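Putative GAF sensor protein (Burkholderia vietnamiensis, PDB 5HL6) probably reduces free L-methionine-(R)-S-oxide to methionine through a GAF-type domain. Local coordinates at residues B[64-69]-B[135-140]; B[33-38]-B[167-172]; B[121-126]-B[147-152]; B[98-103]-B[128-133]; B[22-27]-B[156-161]. All coordinates share one frame; numbering follows the deposited sequence.

Contact 1 of 5, residues B[64-69]-B[135-140]; sequences FYFFDG and TLIGVW. With EDO (1,2-ethanediol), chain D.
Strands 61-67 and 136-144 run antiparallel side by side in the GAF-domain sheet. In the backbone ladder Y65 and V139 form a hydrogen-bonded pair, Y65 N to V139 O at 3.0 Å and V139 N to Y65 O at 2.8 Å, both in the carbonyl planes. F67 N donates a third bond to I137 O, 2.9 Å away, from above the carbonyl plane. I137 and G138 together face L129 on the next strand, a classic beta bulge. Glycine suits the close approach of G138 to F66, CA to CA 4.1 Å, since a CB would clash with Y65 O and F66 CA.

At one end W140 turns the edge of its six-membered ring to the face of F64, centroids 5.0 Å apart and planes at 60°; helix 41-55 packs against both. At the other end L136 CD2 sits over one face of F67, a CH-pi contact. L136 N donates an almost straight bond (173°) to O2 of a 1,2-ethanediol, probably from the crystallisation liquor, 2.9 Å away.

Contact 2 of 5, residues B[33-38]-B[167-172]; sequences SLVESE and EHAWQK
In the GAF-domain helix pair 20-35 and 152-176, a lysine from the second helix closes off the C-terminal end of the first, where the chain turns away toward helix 41-55. The side chain of K172 leaves its backbone with CG anti to N, runs straight and then bends at chi3 (86°), which brings NZ in among main-chain carbonyls. NZ donates to E38 O at 2.8 Å, coming from well above the carbonyl plane, and more weakly to E36 O at 2.9 Å; E38 O also accepts from N44 of helix 41-55. Within its own helix NZ donates to H168 O at 2.9 Å, this time in the carbonyl plane. V35 O lies nearest of all, 2.7 Å from K172 NZ, but the angle is too poor for a hydrogen bond. A lysine suits the place because its long, flexible chain can carry an ammonium group to several carbonyls at once.

Beside this polar cluster, V35 CG2 meets H168 CB at 3.9 Å, and V35 CB lies 4.3 Å from CB of the small A169. The E36 and H168 side chains lie side by side, E36 CG 3.8 Å from H168 ND1. The carboxylate of E38 leads away, bonding D40 N and forming a salt bridge with R85 of the second subunit. The carbonyl oxygens around NZ, together with the dipole of the ending helix, would be expected to favour the charged form of K172.

Contact 3 of 5, residues B[121-126]-B[147-152]; sequences SESEIV and AARFDD
A serine side chain, rather than a backbone ladder, ties strand 123-130 to the loop that runs over it. S123 holds OG in the crowded position between its backbone N and carbonyl carbon (chi1 52°), and there OG accepts from R149 N at 3.1 Å with an angle of 156° at the hydrogen. The same OG donates to V146 O, so both roles of one small hydroxyl are used; a serine fits because it is short enough to sit this close, with R149 CB only 3.3 Å from S123 OG. E122 and S123 together face S144, a classic beta bulge at the start of the strand. E122, bent at chi2, lays CG against A147 CA at 3.7 Å.

The apolar half belongs to F150. I125 CG2 sits over the middle of its ring, 4.0 Å from the centroid and 4° off the normal, a CH-pi contact. The opposite face is covered by R149 CG, so the flat ring is sandwiched between two aliphatic groups, while S123 O and E124 N lie at its edge. R149 carries its guanidinium away, NE bonding D57 O. D151 is the N-cap of helix 152-176, its OD1 accepting from D154 N. The loop, leading from strand 136-144 to that helix, thus covers the face of strand 123-130 carrying S123 and I125, while helix 91-99 packs on the other face, at E124 and V126.

Contact 4 of 5, residues B[98-103]-B[128-133]; sequences QTRQTQ and PLVAAD
P128 forms the close part of this contact, set against the turn that follows helix 91-99. Its CG, in a C-gamma endo ring, rests on R100 C at 3.6 Å, and P128 CD lies 3.5 Å from T102 OG1, the two side chains crossing at about a right angle. A proline suits the spot: the compact, rigid ring sets its CG and CD methylenes against the backbone of the turn. The turn is shaped by R100, whose positive phi (50°) takes the chain out of the helix, and by T99, whose OG1 accepts from Q101 N at 3.3 Å in an ST turn. T102 OG1 has its strongest partner in E159 of helix 152-176, which fixes the threonine beside the proline.

The other side is loose and faces solvent. R100 stretches out from CG to NE and crosses V130 at about a right angle, R100 NH1 coming no nearer than 4.0 Å to V130 CG1, a van der Waals contact alone; the guanidinium is instead held by G134 O, with a 1,2-ethanediol molecule close by. The arrangement is a helix-to-strand turn, between helix 91-99 and strand 103-105, packed on the face of strand 123-130 that carries P128 and V130, near its C-terminal end, within the GAF domain.

Contact 5 of 5, residues B[22-27]-B[156-161]; sequences ELYATL and SGMEAL
The ring of Y24 lies flat against the backbone of G157, with G157 CA 3.6 Å from its centroid, a CH-pi contact displaced toward the rim of the ring. Closest of all is Y24 CG, at 3.4 Å from G157 CA. Glycine is what permits this: a CB there would fall about 2.2 Å from Y24 CG, a clash. Round the edge of the ring come two further side chains. L161 CD1 meets Y24 CD1 in the ring plane, at 3.9 Å, and M158, bent at chi2, brings SD to the edge, 5.4 Å from the centroid, a Met-aromatic contact.

L161 CD1 also touches L27 CD2 at 3.8 Å, so one methyl of the branched L161 side chain meets both Y24 and L27. At the far end, Y24 OH bonds D154 OD1, which holds the tip of the side chain in place, while G157 on the face and L161 at the edge limit the ring's turning.

Helices 20-35 and 152-176 run almost parallel here, their axes 9.5 Å apart at 10°. Helix 41-55 closes over L27 and L161, and M158 reaches I125 of strand 123-130 and W140 of strand 136-144, joining the helix layer to the sheet.

Contacts 2 and 5 both join helices 20-35 and 152-176, near opposite ends of the pair, their centres about 16 Å apart. The other three involve the antiparallel sheet: contact 1 pairs strands 61-67 and 136-144, and contacts 3 and 4 both use the neighbouring strand 123-130, near its start and its end. Centres of contacts 1 and 4 are about 9 Å apart, those of contacts 2 and 3 about 27 Å. All segments of contacts 1, 3 and 4 fall between the first and last helices in sequence. The result is the GAF-domain plan, a sheet with helices 20-35, 41-55 and 152-176 on one side and 91-99 on the other; Q171 to A132 ties contact 2 to contact 4.

Contact 1 of 5, residues B[64-69]-B[135-140]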
# COMPACT_ATOMS: atom_id res chain seq x y z
N PHE B 64 -0.36 7.29 3.67
CA PHE B 64 -0.99 7.77 4.89
C PHE B 64 -0.11 7.52 6.11
O PHE B 64 0.59 6.50 6.19
CB PHE B 64 -2.32 7.03 5.13
CG PHE B 64 -3.37 7.34 4.12
CD1 PHE B 64 -4.23 8.41 4.29
CD2 PHE B 64 -3.52 6.53 3.00
CE1 PHE B 64 -5.21 8.70 3.36
CE2 PHE B 64 -4.52 6.79 2.07
CZ PHE B 64 -5.36 7.89 2.25
N TYR B 65 -0.17 8.43 7.08
CA TYR B 65 0.17 8.13 8.47
C TYR B 65 -1.10 8.33 9.27
O TYR B 65 -1.81 9.33 9.09
CB TYR B 65 1.30 9.02 9.03
CG TYR B 65 2.65 8.80 8.40
CD1 TYR B 65 3.63 8.05 9.04
CD2 TYR B 65 2.96 9.36 7.17
CE1 TYR B 65 4.87 7.85 8.46
CE2 TYR B 65 4.19 9.17 6.58
CZ TYR B 65 5.14 8.41 7.22
OH TYR B 65 6.37 8.22 6.62
N PHE B 66 -1.41 7.37 10.14
CA PHE B 66 -2.62 7.44 10.94
C PHE B 66 -2.27 7.73 12.39
O PHE B 66 -1.35 7.12 12.96
CB PHE B 66 -3.42 6.14 10.81
CG PHE B 66 -4.08 5.98 9.47
CD1 PHE B 66 -5.04 6.90 9.05
CD2 PHE B 66 -3.73 4.95 8.62
CE1 PHE B 66 -5.64 6.79 7.81
CE2 PHE B 66 -4.34 4.82 7.37
CZ PHE B 66 -5.30 5.75 6.97
N PHE B 67 -3.00 8.67 12.98
CA PHE B 67 -2.84 9.02 14.39
C PHE B 67 -3.38 7.90 15.27
O PHE B 67 -4.54 7.51 15.13
CB PHE B 67 -3.57 10.33 14.66
CG PHE B 67 -3.30 10.91 16.01
CD1 PHE B 67 -2.00 11.24 16.38
CD2 PHE B 67 -4.33 11.15 16.89
CE1 PHE B 67 -1.74 11.80 17.63
CE2 PHE B 67 -4.08 11.71 18.14
CZ PHE B 67 -2.78 12.03 18.51
N ASP B 68 -2.54 7.38 16.17
CA ASP B 68 -2.96 6.29 17.04
C ASP B 68 -3.41 6.79 18.41
O ASP B 68 -3.50 6.00 19.36
CB ASP B 68 -1.84 5.26 17.18
CG ASP B 68 -0.68 5.72 18.07
OD1 ASP B 68 -0.61 6.91 18.44
OD2 ASP B 68 0.17 4.86 18.38
N GLY B 69 -3.72 8.07 18.53
CA GLY B 69 -4.05 8.66 19.80
C GLY B 69 -2.88 9.31 20.50
O GLY B 69 -3.09 10.15 21.38
N THR B 135 -11.68 15.08 15.50
CA THR B 135 -10.61 14.11 15.76
C THR B 135 -9.56 14.15 14.67
O THR B 135 -9.88 14.20 13.48
CB THR B 135 -11.21 12.70 15.84
OG1 THR B 135 -12.19 12.63 16.88
CG2 THR B 135 -10.12 11.65 16.09
N LEU B 136 -8.28 14.12 15.06
CA LEU B 136 -7.21 13.97 14.08
C LEU B 136 -7.19 12.53 13.56
O LEU B 136 -6.95 11.60 14.34
CB LEU B 136 -5.85 14.33 14.71
CG LEU B 136 -4.65 14.10 13.80
CD1 LEU B 136 -4.72 15.02 12.60
CD2 LEU B 136 -3.34 14.29 14.57
N ILE B 137 -7.45 12.35 12.26
CA ILE B 137 -7.36 11.02 11.63
C ILE B 137 -5.90 10.65 11.37
O ILE B 137 -5.46 9.54 11.70
CB ILE B 137 -8.17 10.98 10.32
CG1 ILE B 137 -9.66 11.23 10.59
CG2 ILE B 137 -7.92 9.61 9.56
CD1 ILE B 137 -10.48 11.59 9.36
N GLY B 138 -5.15 11.56 10.77
CA GLY B 138 -3.75 11.33 10.42
C GLY B 138 -3.31 12.38 9.40
O GLY B 138 -3.80 13.51 9.41
N VAL B 139 -2.39 11.98 8.52
CA VAL B 139 -1.99 12.85 7.42
C VAL B 139 -1.87 12.05 6.14
O VAL B 139 -1.64 10.84 6.15
CB VAL B 139 -0.67 13.59 7.69
CG1 VAL B 139 -0.71 14.33 9.04
CG2 VAL B 139 0.51 12.62 7.61
N TRP B 140 -2.03 12.75 5.02
CA TRP B 140 -1.71 12.26 3.69
C TRP B 140 -0.42 12.93 3.24
O TRP B 140 -0.32 14.16 3.30
CB TRP B 140 -2.86 12.59 2.72
CG TRP B 140 -2.53 12.44 1.27
CD1 TRP B 140 -2.33 13.45 0.37
CD2 TRP B 140 -2.37 11.21 0.54
NE1 TRP B 140 -2.05 12.93 -0.87
CE2 TRP B 140 -2.08 11.56 -0.80
CE3 TRP B 140 -2.46 9.86 0.88
CZ2 TRP B 140 -1.84 10.61 -1.79
CZ3 TRP B 140 -2.23 8.91 -0.11
CH2 TRP B 140 -1.93 9.29 -1.43
C1 EDO D . -8.23 12.05 19.10
O1 EDO D . -7.71 10.72 18.89
C2 EDO D . -7.19 13.10 18.72
O2 EDO D . -7.75 14.16 17.94
O HOH W 1 -6.54 7.15 12.84
O HOH W 2 -7.54 9.22 15.41

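Contact 2 of 5, residues B[33-38]-B[167-172]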
# COMPACT_ATOMS: atom_id res chain seq x y z
N SER B 33 -15.21 6.97 -7.11
CA SER B 33 -15.70 5.70 -7.63
C SER B 33 -14.94 4.53 -7.00
O SER B 33 -15.54 3.48 -6.73
CB SER B 33 -15.57 5.68 -9.15
OG SER B 33 -15.77 4.38 -9.67
N LEU B 34 -13.65 4.70 -6.75
CA LEU B 34 -12.84 3.60 -6.23
C LEU B 34 -13.27 3.20 -4.82
O LEU B 34 -13.33 2.01 -4.50
CB LEU B 34 -11.35 3.97 -6.27
CG LEU B 34 -10.31 2.94 -5.82
CD1 LEU B 34 -10.36 1.67 -6.68
CD2 LEU B 34 -8.92 3.55 -5.87
N VAL B 35 -13.58 4.17 -3.95
CA VAL B 35 -13.81 3.87 -2.54
C VAL B 35 -15.28 3.87 -2.12
O VAL B 35 -15.60 3.35 -1.04
CB VAL B 35 -13.02 4.84 -1.62
CG1 VAL B 35 -11.52 4.75 -1.93
CG2 VAL B 35 -13.53 6.27 -1.77
N GLU B 36 -16.19 4.40 -2.96
CA GLU B 36 -17.57 4.66 -2.54
C GLU B 36 -18.26 3.44 -1.92
O GLU B 36 -18.94 3.55 -0.90
CB GLU B 36 -18.39 5.14 -3.75
CG GLU B 36 -18.75 6.60 -3.73
CD GLU B 36 -19.48 7.02 -5.00
OE1 GLU B 36 -19.55 6.21 -5.95
OE2 GLU B 36 -19.98 8.17 -5.05
N SER B 37 -18.14 2.28 -2.56
CA SER B 37 -18.94 1.14 -2.16
C SER B 37 -18.16 0.08 -1.38
O SER B 37 -18.76 -0.90 -0.94
CB SER B 37 -19.59 0.50 -3.39
OG SER B 37 -18.59 0.06 -4.30
N GLU B 38 -16.85 0.25 -1.19
CA GLU B 38 -16.09 -0.71 -0.40
C GLU B 38 -16.13 -0.31 1.07
O GLU B 38 -15.74 0.82 1.40
CB GLU B 38 -14.64 -0.80 -0.89
CG GLU B 38 -13.73 -1.59 0.04
CD GLU B 38 -14.25 -2.98 0.35
OE1 GLU B 38 -14.69 -3.68 -0.59
OE2 GLU B 38 -14.25 -3.36 1.53
N GLU B 167 -14.41 11.74 3.29
CA GLU B 167 -15.87 11.71 3.20
C GLU B 167 -16.39 10.33 2.78
O GLU B 167 -17.34 9.81 3.37
CB GLU B 167 -16.37 12.78 2.23
N HIS B 168 -15.80 9.74 1.74
CA HIS B 168 -16.38 8.54 1.14
C HIS B 168 -15.72 7.25 1.59
O HIS B 168 -16.15 6.16 1.17
CB HIS B 168 -16.34 8.65 -0.39
CG HIS B 168 -17.20 9.75 -0.94
ND1 HIS B 168 -18.51 9.56 -1.31
CD2 HIS B 168 -16.94 11.07 -1.15
CE1 HIS B 168 -19.02 10.70 -1.75
NE2 HIS B 168 -18.08 11.63 -1.66
N ALA B 169 -14.70 7.32 2.44
CA ALA B 169 -14.15 6.11 3.05
C ALA B 169 -14.13 6.22 4.57
O ALA B 169 -14.74 5.38 5.24
CB ALA B 169 -12.74 5.81 2.51
N TRP B 170 -13.47 7.23 5.13
CA TRP B 170 -13.26 7.24 6.58
C TRP B 170 -14.55 7.59 7.32
O TRP B 170 -15.00 6.82 8.18
CB TRP B 170 -12.15 8.21 6.97
CG TRP B 170 -11.73 8.03 8.40
CD1 TRP B 170 -10.70 7.26 8.86
CD2 TRP B 170 -12.36 8.61 9.55
NE1 TRP B 170 -10.64 7.34 10.23
CE2 TRP B 170 -11.64 8.16 10.68
CE3 TRP B 170 -13.44 9.48 9.74
CZ2 TRP B 170 -11.97 8.54 11.98
CZ3 TRP B 170 -13.78 9.85 11.04
CH2 TRP B 170 -13.04 9.39 12.14
N GLN B 171 -15.13 8.75 7.02
CA GLN B 171 -16.34 9.19 7.72
C GLN B 171 -17.50 8.25 7.45
O GLN B 171 -18.34 8.03 8.33
CB GLN B 171 -16.71 10.61 7.31
CG GLN B 171 -17.70 11.29 8.27
CD GLN B 171 -17.03 11.70 9.57
OE1 GLN B 171 -16.04 12.43 9.57
NE2 GLN B 171 -17.58 11.24 10.70
N LYS B 172 -17.59 7.73 6.23
CA LYS B 172 -18.59 6.71 5.90
C LYS B 172 -18.51 5.54 6.87
O LYS B 172 -19.53 5.09 7.41
CB LYS B 172 -18.39 6.24 4.46
CG LYS B 172 -19.13 4.95 4.10
CD LYS B 172 -18.79 4.46 2.69
CE LYS B 172 -17.53 3.57 2.67
NZ LYS B 172 -17.02 3.35 1.27

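Contact 3 of 5, residues B[121-126]-B[147-152]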
# COMPACT_ATOMS: atom_id res chain seq x y z
N SER B 121 13.54 12.45 -1.43
CA SER B 121 12.50 13.46 -1.58
C SER B 121 13.11 14.86 -1.62
O SER B 121 13.95 15.20 -0.78
CB SER B 121 11.47 13.35 -0.45
N GLU B 122 12.69 15.65 -2.60
CA GLU B 122 13.12 17.03 -2.74
C GLU B 122 11.99 18.02 -2.48
O GLU B 122 12.25 19.12 -1.99
CB GLU B 122 13.70 17.28 -4.14
CG GLU B 122 14.65 18.46 -4.24
CD GLU B 122 16.06 18.12 -3.78
OE1 GLU B 122 16.47 16.95 -3.91
OE2 GLU B 122 16.75 19.04 -3.28
N SER B 123 10.75 17.65 -2.78
CA SER B 123 9.58 18.46 -2.47
C SER B 123 8.47 17.54 -1.97
O SER B 123 8.45 16.34 -2.24
CB SER B 123 9.11 19.28 -3.68
OG SER B 123 8.93 18.48 -4.82
N GLU B 124 7.56 18.13 -1.21
CA GLU B 124 6.64 17.33 -0.41
C GLU B 124 5.41 18.16 -0.11
O GLU B 124 5.49 19.38 0.03
CB GLU B 124 7.34 16.86 0.88
CG GLU B 124 6.45 16.13 1.87
CD GLU B 124 7.24 15.59 3.06
OE1 GLU B 124 6.74 14.67 3.75
OE2 GLU B 124 8.35 16.10 3.31
N ILE B 125 4.27 17.48 -0.02
CA ILE B 125 3.03 18.08 0.44
C ILE B 125 2.41 17.13 1.45
O ILE B 125 2.36 15.91 1.22
CB ILE B 125 2.07 18.37 -0.73
CG1 ILE B 125 0.77 18.97 -0.21
CG2 ILE B 125 1.76 17.10 -1.53
CD1 ILE B 125 -0.13 19.46 -1.31
N VAL B 126 1.99 17.67 2.60
CA VAL B 126 1.35 16.89 3.65
C VAL B 126 0.02 17.54 4.00
O VAL B 126 -0.01 18.71 4.40
CB VAL B 126 2.21 16.76 4.92
CG1 VAL B 126 1.49 15.87 5.90
CG2 VAL B 126 3.58 16.20 4.58
N ALA B 147 12.68 19.24 -7.29
CA ALA B 147 12.47 20.44 -6.49
C ALA B 147 11.22 21.19 -6.95
O ALA B 147 10.95 21.31 -8.15
CB ALA B 147 13.69 21.35 -6.58
N ALA B 148 10.44 21.67 -5.97
CA ALA B 148 9.26 22.49 -6.23
C ALA B 148 8.27 21.81 -7.18
O ALA B 148 7.71 22.44 -8.08
CB ALA B 148 9.66 23.87 -6.75
N ARG B 149 8.06 20.51 -6.99
CA ARG B 149 7.08 19.80 -7.80
C ARG B 149 5.65 20.23 -7.49
O ARG B 149 4.78 20.17 -8.37
CB ARG B 149 7.25 18.29 -7.60
CG ARG B 149 6.04 17.42 -7.96
CD ARG B 149 5.90 17.22 -9.45
NE ARG B 149 4.84 16.27 -9.79
CZ ARG B 149 3.55 16.59 -9.91
NH1 ARG B 149 3.16 17.84 -9.69
NH2 ARG B 149 2.66 15.67 -10.24
N PHE B 150 5.39 20.69 -6.26
CA PHE B 150 4.04 21.02 -5.82
C PHE B 150 3.88 22.52 -5.63
O PHE B 150 4.66 23.15 -4.89
CB PHE B 150 3.71 20.28 -4.51
CG PHE B 150 3.96 18.80 -4.57
CD1 PHE B 150 3.13 17.97 -5.31
CD2 PHE B 150 5.03 18.23 -3.89
CE1 PHE B 150 3.36 16.61 -5.37
CE2 PHE B 150 5.27 16.87 -3.96
CZ PHE B 150 4.43 16.06 -4.69
N ASP B 151 2.88 23.10 -6.28
CA ASP B 151 2.52 24.49 -6.13
C ASP B 151 1.14 24.59 -5.48
O ASP B 151 0.56 23.59 -5.04
CB ASP B 151 2.57 25.22 -7.48
CG ASP B 151 1.67 24.58 -8.54
OD1 ASP B 151 0.58 24.07 -8.20
OD2 ASP B 151 2.06 24.59 -9.73
N ASP B 152 0.59 25.80 -5.44
CA ASP B 152 -0.69 25.99 -4.77
C ASP B 152 -1.83 25.26 -5.47
O ASP B 152 -2.84 24.95 -4.82
CB ASP B 152 -1.02 27.47 -4.64
CG ASP B 152 -2.05 27.73 -3.56
OD1 ASP B 152 -1.84 27.25 -2.43
OD2 ASP B 152 -3.08 28.38 -3.86

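Contact 4 of 5, residues B[98-103]-B[128-133]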
# COMPACT_ATOMS: atom_id res chain seq x y z
N GLN B 98 0.29 18.30 13.93
CA GLN B 98 0.13 19.10 15.14
C GLN B 98 -0.52 20.44 14.83
O GLN B 98 -1.43 20.88 15.55
CB GLN B 98 1.48 19.31 15.82
CG GLN B 98 1.41 20.27 17.00
CD GLN B 98 2.59 20.16 17.93
OE1 GLN B 98 3.69 20.61 17.62
NE2 GLN B 98 2.36 19.54 19.09
N THR B 99 -0.05 21.13 13.79
CA THR B 99 -0.62 22.43 13.43
C THR B 99 -1.99 22.29 12.77
O THR B 99 -2.74 23.27 12.69
CB THR B 99 0.32 23.19 12.48
OG1 THR B 99 0.44 22.46 11.25
CG2 THR B 99 1.72 23.36 13.10
N ARG B 100 -2.33 21.08 12.32
CA ARG B 100 -3.51 20.81 11.50
C ARG B 100 -3.60 21.77 10.31
O ARG B 100 -4.68 22.18 9.88
CB ARG B 100 -4.78 20.85 12.34
CG ARG B 100 -4.80 19.79 13.44
CD ARG B 100 -6.11 19.83 14.19
NE ARG B 100 -6.26 18.73 15.13
CZ ARG B 100 -7.42 18.36 15.66
NH1 ARG B 100 -8.54 19.01 15.33
NH2 ARG B 100 -7.47 17.34 16.51
N GLN B 101 -2.44 22.11 9.77
CA GLN B 101 -2.29 22.97 8.60
C GLN B 101 -1.58 22.18 7.51
O GLN B 101 -0.66 21.41 7.79
CB GLN B 101 -1.51 24.25 8.98
CG GLN B 101 -2.30 25.15 9.93
CD GLN B 101 -1.48 26.29 10.51
OE1 GLN B 101 -0.32 26.49 10.13
NE2 GLN B 101 -2.07 27.04 11.43
N THR B 102 -2.03 22.36 6.26
CA THR B 102 -1.36 21.72 5.14
C THR B 102 0.04 22.31 4.96
O THR B 102 0.24 23.53 5.04
CB THR B 102 -2.18 21.90 3.86
OG1 THR B 102 -3.37 21.11 3.94
CG2 THR B 102 -1.40 21.47 2.62
N GLN B 103 1.01 21.43 4.74
CA GLN B 103 2.40 21.81 4.56
C GLN B 103 2.79 21.60 3.10
O GLN B 103 2.55 20.53 2.55
CB GLN B 103 3.31 20.98 5.47
CG GLN B 103 2.91 21.00 6.94
CD GLN B 103 3.09 22.35 7.60
OE1 GLN B 103 4.15 22.99 7.47
NE2 GLN B 103 2.07 22.79 8.33
N PRO B 128 -3.26 17.38 6.45
CA PRO B 128 -3.85 16.77 7.65
C PRO B 128 -5.26 16.25 7.37
O PRO B 128 -6.00 16.81 6.56
CB PRO B 128 -3.87 17.92 8.66
CG PRO B 128 -3.94 19.15 7.81
CD PRO B 128 -3.12 18.84 6.59
N LEU B 129 -5.61 15.16 8.05
CA LEU B 129 -6.90 14.50 7.90
C LEU B 129 -7.63 14.61 9.23
O LEU B 129 -7.14 14.13 10.25
CB LEU B 129 -6.73 13.02 7.52
CG LEU B 129 -5.89 12.78 6.27
CD1 LEU B 129 -5.49 11.28 6.15
CD2 LEU B 129 -6.63 13.27 5.02
N VAL B 130 -8.79 15.28 9.22
CA VAL B 130 -9.52 15.57 10.44
C VAL B 130 -10.97 15.15 10.24
O VAL B 130 -11.57 15.43 9.20
CB VAL B 130 -9.43 17.06 10.81
CG1 VAL B 130 -10.20 17.33 12.08
CG2 VAL B 130 -7.95 17.47 10.97
N ALA B 131 -11.54 14.49 11.25
CA ALA B 131 -12.89 13.96 11.18
C ALA B 131 -13.92 15.08 11.39
O ALA B 131 -13.60 16.20 11.77
CB ALA B 131 -13.09 12.87 12.24
N ALA B 132 -15.20 14.73 11.17
CA ALA B 132 -16.27 15.71 11.36
C ALA B 132 -16.33 16.21 12.80
O ALA B 132 -16.67 17.38 13.04
CB ALA B 132 -17.63 15.10 10.96
N ASP B 133 -16.02 15.35 13.78
CA ASP B 133 -16.08 15.77 15.18
C ASP B 133 -14.78 16.43 15.67
O ASP B 133 -14.66 16.70 16.87
CB ASP B 133 -16.43 14.58 16.08
CG ASP B 133 -15.35 13.51 16.10
OD1 ASP B 133 -14.28 13.68 15.49
OD2 ASP B 133 -15.60 12.47 16.75

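Contact 5 of 5, residues B[22-27]-B[156-161]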
# COMPACT_ATOMS: atom_id res chain seq x y z
N GLU B 22 -8.24 20.54 -13.83
CA GLU B 22 -9.04 19.50 -14.48
C GLU B 22 -8.54 18.11 -14.13
O GLU B 22 -9.34 17.20 -13.87
CB GLU B 22 -9.03 19.72 -16.00
CG GLU B 22 -9.80 20.94 -16.44
CD GLU B 22 -9.53 21.31 -17.88
OE1 GLU B 22 -8.42 21.01 -18.37
OE2 GLU B 22 -10.43 21.88 -18.54
N LEU B 23 -7.21 17.92 -14.11
CA LEU B 23 -6.66 16.61 -13.79
C LEU B 23 -7.01 16.19 -12.37
O LEU B 23 -7.40 15.04 -12.14
CB LEU B 23 -5.14 16.62 -13.99
N TYR B 24 -6.90 17.11 -11.40
CA TYR B 24 -7.28 16.78 -10.03
C TYR B 24 -8.77 16.52 -9.90
O TYR B 24 -9.19 15.69 -9.09
CB TYR B 24 -6.85 17.89 -9.07
CG TYR B 24 -5.41 17.77 -8.59
CD1 TYR B 24 -5.05 16.80 -7.67
CD2 TYR B 24 -4.43 18.63 -9.06
CE1 TYR B 24 -3.74 16.68 -7.23
CE2 TYR B 24 -3.11 18.52 -8.63
CZ TYR B 24 -2.77 17.55 -7.71
OH TYR B 24 -1.47 17.45 -7.28
N ALA B 25 -9.59 17.22 -10.69
CA ALA B 25 -11.03 16.96 -10.66
C ALA B 25 -11.33 15.57 -11.21
O ALA B 25 -12.15 14.84 -10.64
CB ALA B 25 -11.77 18.03 -11.46
N THR B 26 -10.69 15.18 -12.31
CA THR B 26 -10.88 13.84 -12.85
C THR B 26 -10.42 12.78 -11.85
O THR B 26 -11.10 11.76 -11.65
CB THR B 26 -10.11 13.70 -14.17
OG1 THR B 26 -10.73 14.53 -15.16
CG2 THR B 26 -10.10 12.25 -14.65
N LEU B 27 -9.28 13.01 -11.20
CA LEU B 27 -8.76 12.05 -10.23
C LEU B 27 -9.66 11.94 -9.00
O LEU B 27 -9.82 10.85 -8.44
CB LEU B 27 -7.33 12.46 -9.84
CG LEU B 27 -6.47 11.46 -9.05
CD1 LEU B 27 -6.48 10.10 -9.72
CD2 LEU B 27 -5.04 11.97 -8.93
N SER B 156 -4.31 22.76 -3.53
CA SER B 156 -5.77 22.69 -3.63
C SER B 156 -6.22 21.32 -4.12
O SER B 156 -7.22 20.78 -3.65
CB SER B 156 -6.28 23.78 -4.57
OG SER B 156 -6.00 25.06 -4.05
N GLY B 157 -5.50 20.76 -5.09
CA GLY B 157 -5.89 19.47 -5.64
C GLY B 157 -5.74 18.34 -4.63
O GLY B 157 -6.65 17.51 -4.49
N MET B 158 -4.60 18.29 -3.94
CA MET B 158 -4.42 17.26 -2.92
C MET B 158 -5.46 17.38 -1.81
O MET B 158 -5.97 16.36 -1.32
CB MET B 158 -3.01 17.32 -2.34
CG MET B 158 -1.92 16.82 -3.28
SD MET B 158 -2.10 15.09 -3.78
CE MET B 158 -0.67 14.96 -4.84
N GLU B 159 -5.79 18.61 -1.41
CA GLU B 159 -6.81 18.77 -0.37
C GLU B 159 -8.16 18.26 -0.84
O GLU B 159 -8.91 17.65 -0.07
CB GLU B 159 -6.89 20.23 0.07
CG GLU B 159 -5.66 20.64 0.90
CD GLU B 159 -5.62 22.11 1.24
OE1 GLU B 159 -6.39 22.89 0.63
OE2 GLU B 159 -4.80 22.49 2.10
N ALA B 160 -8.48 18.47 -2.12
CA ALA B 160 -9.75 17.96 -2.64
C ALA B 160 -9.73 16.44 -2.70
O ALA B 160 -10.75 15.80 -2.43
CB ALA B 160 -10.04 18.57 -4.01
N LEU B 161 -8.59 15.84 -3.05
CA LEU B 161 -8.51 14.38 -3.03
C LEU B 161 -8.71 13.84 -1.62
O LEU B 161 -9.44 12.86 -1.42
CB LEU B 161 -7.16 13.90 -3.59
CG LEU B 161 -6.88 14.15 -5.07
CD1 LEU B 161 -5.55 13.56 -5.47
CD2 LEU B 161 -8.01 13.56 -5.93